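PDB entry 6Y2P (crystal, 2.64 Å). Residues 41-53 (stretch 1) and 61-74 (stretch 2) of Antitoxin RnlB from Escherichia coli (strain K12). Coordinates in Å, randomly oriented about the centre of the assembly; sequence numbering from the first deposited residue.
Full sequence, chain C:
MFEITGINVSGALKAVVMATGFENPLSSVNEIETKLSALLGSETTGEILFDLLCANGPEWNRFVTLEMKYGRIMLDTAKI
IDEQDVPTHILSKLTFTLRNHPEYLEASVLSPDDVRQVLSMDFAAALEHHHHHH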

# COMPACT_ATOMS: atom_id res chain seq x y z
N GLY C 41 -4.22 -47.99 11.42
CA GLY C 41 -3.10 -48.90 11.26
C GLY C 41 -1.75 -48.19 11.33
O GLY C 41 -1.62 -46.99 11.07
N SER C 42 -0.72 -48.97 11.69
CA SER C 42 0.60 -48.41 11.94
C SER C 42 1.18 -47.73 10.70
O SER C 42 1.74 -46.63 10.78
CB SER C 42 1.55 -49.51 12.43
N GLU C 43 1.05 -48.36 9.54
CA GLU C 43 1.52 -47.76 8.29
C GLU C 43 0.33 -47.69 7.34
O GLU C 43 0.17 -48.53 6.44
CB GLU C 43 2.70 -48.58 7.70
N THR C 44 -0.50 -46.67 7.53
CA THR C 44 -1.69 -46.48 6.71
C THR C 44 -1.36 -45.64 5.49
O THR C 44 -0.49 -44.75 5.54
CB THR C 44 -2.82 -45.82 7.52
OG1 THR C 44 -2.26 -44.86 8.43
CG2 THR C 44 -3.60 -46.88 8.31
N THR C 45 -2.08 -45.88 4.40
CA THR C 45 -1.87 -45.18 3.14
C THR C 45 -3.20 -44.69 2.60
O THR C 45 -4.18 -45.44 2.59
CB THR C 45 -1.19 -46.08 2.09
OG1 THR C 45 0.05 -46.59 2.61
CG2 THR C 45 -0.93 -45.30 0.81
N GLY C 46 -3.24 -43.44 2.18
CA GLY C 46 -4.46 -42.81 1.69
C GLY C 46 -4.28 -41.31 1.66
O GLY C 46 -3.17 -40.81 1.52
N GLU C 47 -5.39 -40.59 1.85
CA GLU C 47 -5.37 -39.13 1.86
C GLU C 47 -5.87 -38.64 3.21
O GLU C 47 -6.76 -39.24 3.83
CB GLU C 47 -6.24 -38.51 0.76
CG GLU C 47 -5.61 -38.51 -0.63
CD GLU C 47 -6.28 -37.52 -1.58
OE1 GLU C 47 -5.72 -37.29 -2.68
OE2 GLU C 47 -7.35 -36.96 -1.22
N ILE C 48 -5.30 -37.51 3.62
CA ILE C 48 -5.61 -36.83 4.86
C ILE C 48 -6.10 -35.45 4.49
O ILE C 48 -5.44 -34.74 3.72
CB ILE C 48 -4.37 -36.75 5.77
CG1 ILE C 48 -3.79 -38.14 5.99
CG2 ILE C 48 -4.70 -36.11 7.11
CD1 ILE C 48 -2.90 -38.21 7.20
N LEU C 49 -7.26 -35.08 4.99
CA LEU C 49 -7.76 -33.72 4.89
C LEU C 49 -7.41 -32.93 6.15
O LEU C 49 -7.65 -33.39 7.26
CB LEU C 49 -9.27 -33.73 4.67
CG LEU C 49 -9.93 -32.36 4.77
CD1 LEU C 49 -9.34 -31.48 3.71
CD2 LEU C 49 -11.46 -32.52 4.62
N PHE C 50 -6.85 -31.74 5.96
CA PHE C 50 -6.52 -30.79 7.02
C PHE C 50 -7.44 -29.58 6.90
O PHE C 50 -7.53 -28.97 5.82
CB PHE C 50 -5.07 -30.28 6.90
CG PHE C 50 -4.03 -31.21 7.45
CD1 PHE C 50 -3.48 -32.19 6.65
CD2 PHE C 50 -3.58 -31.06 8.75
CE1 PHE C 50 -2.51 -33.04 7.14
CE2 PHE C 50 -2.61 -31.91 9.27
CZ PHE C 50 -2.08 -32.91 8.47
N ASP C 51 -8.10 -29.22 8.00
CA ASP C 51 -8.82 -27.95 8.12
C ASP C 51 -7.96 -26.94 8.90
O ASP C 51 -7.72 -27.11 10.09
CB ASP C 51 -10.16 -28.16 8.82
CG ASP C 51 -10.89 -26.86 9.10
OD1 ASP C 51 -10.40 -25.78 8.68
OD2 ASP C 51 -11.98 -26.91 9.69
N LEU C 52 -7.50 -25.88 8.24
CA LEU C 52 -6.58 -24.97 8.91
C LEU C 52 -7.23 -23.67 9.36
O LEU C 52 -6.51 -22.68 9.62
CB LEU C 52 -5.39 -24.69 8.00
CG LEU C 52 -4.73 -25.90 7.32
CD1 LEU C 52 -3.66 -25.47 6.29
CD2 LEU C 52 -4.08 -26.81 8.35
N LEU C 53 -8.56 -23.67 9.55
CA LEU C 53 -9.31 -22.43 9.78
C LEU C 53 -8.70 -21.58 10.90
O LEU C 53 -8.50 -20.37 10.73
CB LEU C 53 -10.77 -22.74 10.12
CG LEU C 53 -11.53 -21.50 10.59
CD1 LEU C 53 -11.71 -20.61 9.40
CD2 LEU C 53 -12.87 -21.78 11.28
N ASN C 61 -7.21 -21.19 0.94
CA ASN C 61 -6.38 -22.35 1.29
C ASN C 61 -6.64 -22.80 2.73
O ASN C 61 -5.72 -23.16 3.47
CB ASN C 61 -4.89 -22.06 1.07
CG ASN C 61 -4.36 -21.01 2.01
OD1 ASN C 61 -5.14 -20.30 2.68
ND2 ASN C 61 -3.03 -20.87 2.05
N ARG C 62 -7.90 -22.76 3.15
CA ARG C 62 -8.21 -23.23 4.49
C ARG C 62 -8.17 -24.75 4.56
O ARG C 62 -7.71 -25.30 5.57
CB ARG C 62 -9.58 -22.70 4.92
CG ARG C 62 -10.43 -23.72 5.62
CD ARG C 62 -11.59 -23.09 6.27
NE ARG C 62 -12.28 -24.05 7.13
CZ ARG C 62 -13.53 -23.92 7.55
NH1 ARG C 62 -14.23 -22.85 7.20
NH2 ARG C 62 -14.06 -24.84 8.33
N PHE C 63 -8.56 -25.43 3.49
CA PHE C 63 -8.61 -26.89 3.44
C PHE C 63 -7.52 -27.42 2.51
O PHE C 63 -7.44 -27.02 1.35
CB PHE C 63 -9.96 -27.37 2.93
CG PHE C 63 -11.11 -27.03 3.82
CD1 PHE C 63 -11.49 -27.88 4.86
CD2 PHE C 63 -11.88 -25.89 3.58
CE1 PHE C 63 -12.61 -27.59 5.64
CE2 PHE C 63 -12.98 -25.59 4.37
CZ PHE C 63 -13.34 -26.43 5.40
N VAL C 64 -6.72 -28.35 3.01
CA VAL C 64 -5.61 -28.91 2.24
C VAL C 64 -5.56 -30.42 2.43
O VAL C 64 -5.66 -30.90 3.56
CB VAL C 64 -4.29 -28.26 2.68
CG1 VAL C 64 -3.11 -28.98 2.08
CG2 VAL C 64 -4.27 -26.80 2.29
N THR C 65 -5.36 -31.16 1.34
CA THR C 65 -5.10 -32.59 1.38
C THR C 65 -3.61 -32.90 1.27
O THR C 65 -2.85 -32.17 0.64
CB THR C 65 -5.78 -33.38 0.27
OG1 THR C 65 -5.33 -32.88 -1.02
CG2 THR C 65 -7.26 -33.26 0.36
N LEU C 66 -3.21 -33.98 1.93
CA LEU C 66 -1.88 -34.55 1.74
C LEU C 66 -1.99 -36.07 1.75
O LEU C 66 -2.79 -36.65 2.50
CB LEU C 66 -0.90 -34.10 2.82
CG LEU C 66 -0.64 -32.60 2.88
CD1 LEU C 66 -1.49 -32.01 3.96
CD2 LEU C 66 0.81 -32.34 3.11
N GLU C 67 -1.16 -36.71 0.93
CA GLU C 67 -1.08 -38.16 0.89
C GLU C 67 -0.29 -38.70 2.07
O GLU C 67 0.61 -38.04 2.60
CB GLU C 67 -0.46 -38.61 -0.42
CG GLU C 67 -1.42 -38.50 -1.58
CD GLU C 67 -0.76 -38.66 -2.93
OE1 GLU C 67 0.04 -39.61 -3.13
OE2 GLU C 67 -1.08 -37.82 -3.81
N MET C 68 -0.62 -39.93 2.48
CA MET C 68 0.11 -40.62 3.52
C MET C 68 0.44 -42.01 3.02
O MET C 68 -0.46 -42.79 2.69
CB MET C 68 -0.69 -40.69 4.83
CG MET C 68 0.11 -41.30 5.98
SD MET C 68 -0.70 -41.37 7.60
CE MET C 68 -2.37 -41.75 7.15
N LYS C 69 1.74 -42.33 2.97
CA LYS C 69 2.22 -43.62 2.48
C LYS C 69 3.02 -44.29 3.58
O LYS C 69 3.92 -43.68 4.17
CB LYS C 69 3.07 -43.45 1.20
N TYR C 70 2.64 -45.53 3.90
CA TYR C 70 3.27 -46.34 4.95
C TYR C 70 3.40 -45.58 6.27
O TYR C 70 4.41 -45.66 6.97
CB TYR C 70 4.63 -46.86 4.48
CG TYR C 70 4.54 -47.74 3.26
CD1 TYR C 70 3.46 -48.60 3.09
CD2 TYR C 70 5.53 -47.73 2.29
CE1 TYR C 70 3.37 -49.42 1.98
CE2 TYR C 70 5.45 -48.54 1.18
CZ TYR C 70 4.37 -49.39 1.03
OH TYR C 70 4.28 -50.20 -0.08
N GLY C 71 2.35 -44.85 6.64
CA GLY C 71 2.32 -44.14 7.89
C GLY C 71 3.10 -42.85 7.91
O GLY C 71 3.25 -42.25 8.98
N ARG C 72 3.57 -42.37 6.77
CA ARG C 72 4.32 -41.13 6.72
C ARG C 72 3.57 -40.14 5.83
O ARG C 72 3.14 -40.49 4.73
CB ARG C 72 5.74 -41.40 6.23
N ILE C 73 3.35 -38.92 6.33
CA ILE C 73 2.68 -37.86 5.58
C ILE C 73 3.67 -37.24 4.59
O ILE C 73 4.71 -36.71 4.99
CB ILE C 73 2.07 -36.80 6.52
CG1 ILE C 73 1.07 -37.47 7.46
CG2 ILE C 73 1.37 -35.69 5.75
CD1 ILE C 73 0.25 -36.50 8.28
N MET C 74 3.34 -37.32 3.29
CA MET C 74 4.21 -36.85 2.22
C MET C 74 3.91 -35.39 1.92
O MET C 74 2.87 -35.06 1.34
CB MET C 74 4.02 -37.71 0.97
CG MET C 74 4.11 -39.19 1.27
SD MET C 74 5.81 -39.84 1.23
CE MET C 74 6.34 -39.69 2.93

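Residues 46-51 and 63-69 form two neighbouring antiparallel strands, with 144° between their N-to-C directions. They bury 1158 Å² between the two stretches.

Backbone hydrogen bonds hold the strands in register. Gly 46, Ile 48 and Phe 50 pair with Met 68, Leu 66 and Val 64, and each pair is bonded in both directions. Ile 48 N donates to Leu 66 O at 2.9 Å, and Leu 66 N returns to Ile 48 O at 3.0 Å. Phe 50 N reaches Val 64 O at 2.8 Å, and Val 64 N reaches Phe 50 O at 3.0 Å. Met 68 N donates to Gly 46 O at 2.9 Å. The return bond, to Met 68 O, is less sure, because that oxygen sits too close to a neighbour in the model. Beyond the strand, Leu 52 N continues the pattern to Arg 62 O at 2.7 Å.

The intervening pairs, such as Glu 47 with Glu 67, are not hydrogen-bonded, and their CA atoms lie closer together. CA-H...O contacts supplement the ladder: Thr 65 CA lies 3.2 Å from Ile 48 O, and Phe 63 CA lies 3.3 Å from Phe 50 O.

At the other end, residues 69-72 make a type I' turn that docks on stretch 1. Gly 71 N donates to Thr 44 O at 3.0 Å. Tyr 70 N donates to the side-chain oxygen Thr 45 OG1 at 3.1 Å, at an angle of 169°. Gly 71 has positive phi, which favours glycine. An ideal CB there would clash with Ser 42 O, at 2.6 Å.

A salt bridge joins Asp 51 and Arg 62. Arg 62 NE donates to Asp 51 OD1 at 3.0 Å, and Arg 62 NH2 donates to Asp 51 OD2 at 3.2 Å. Asp 51 OD1 also accepts from Leu 53 N at 2.9 Å, so it ties the salt bridge to the start of the helix. Leu 53 CB covers one face of the guanidinium.

Apolar contacts gather on the sheet face that carries Ile 48, Phe 50, Leu 66 and Met 68. Ile 48 CD1 lies 3.6 Å from Met 68 CE and 3.7 Å from Ile 73 CD1. Ile 73 CD1 also approaches the edge of the Phe 50 ring, 4.3 Å from Phe 50 CZ. Phe 50 CD1 packs 3.4 Å from Leu 66 CD1.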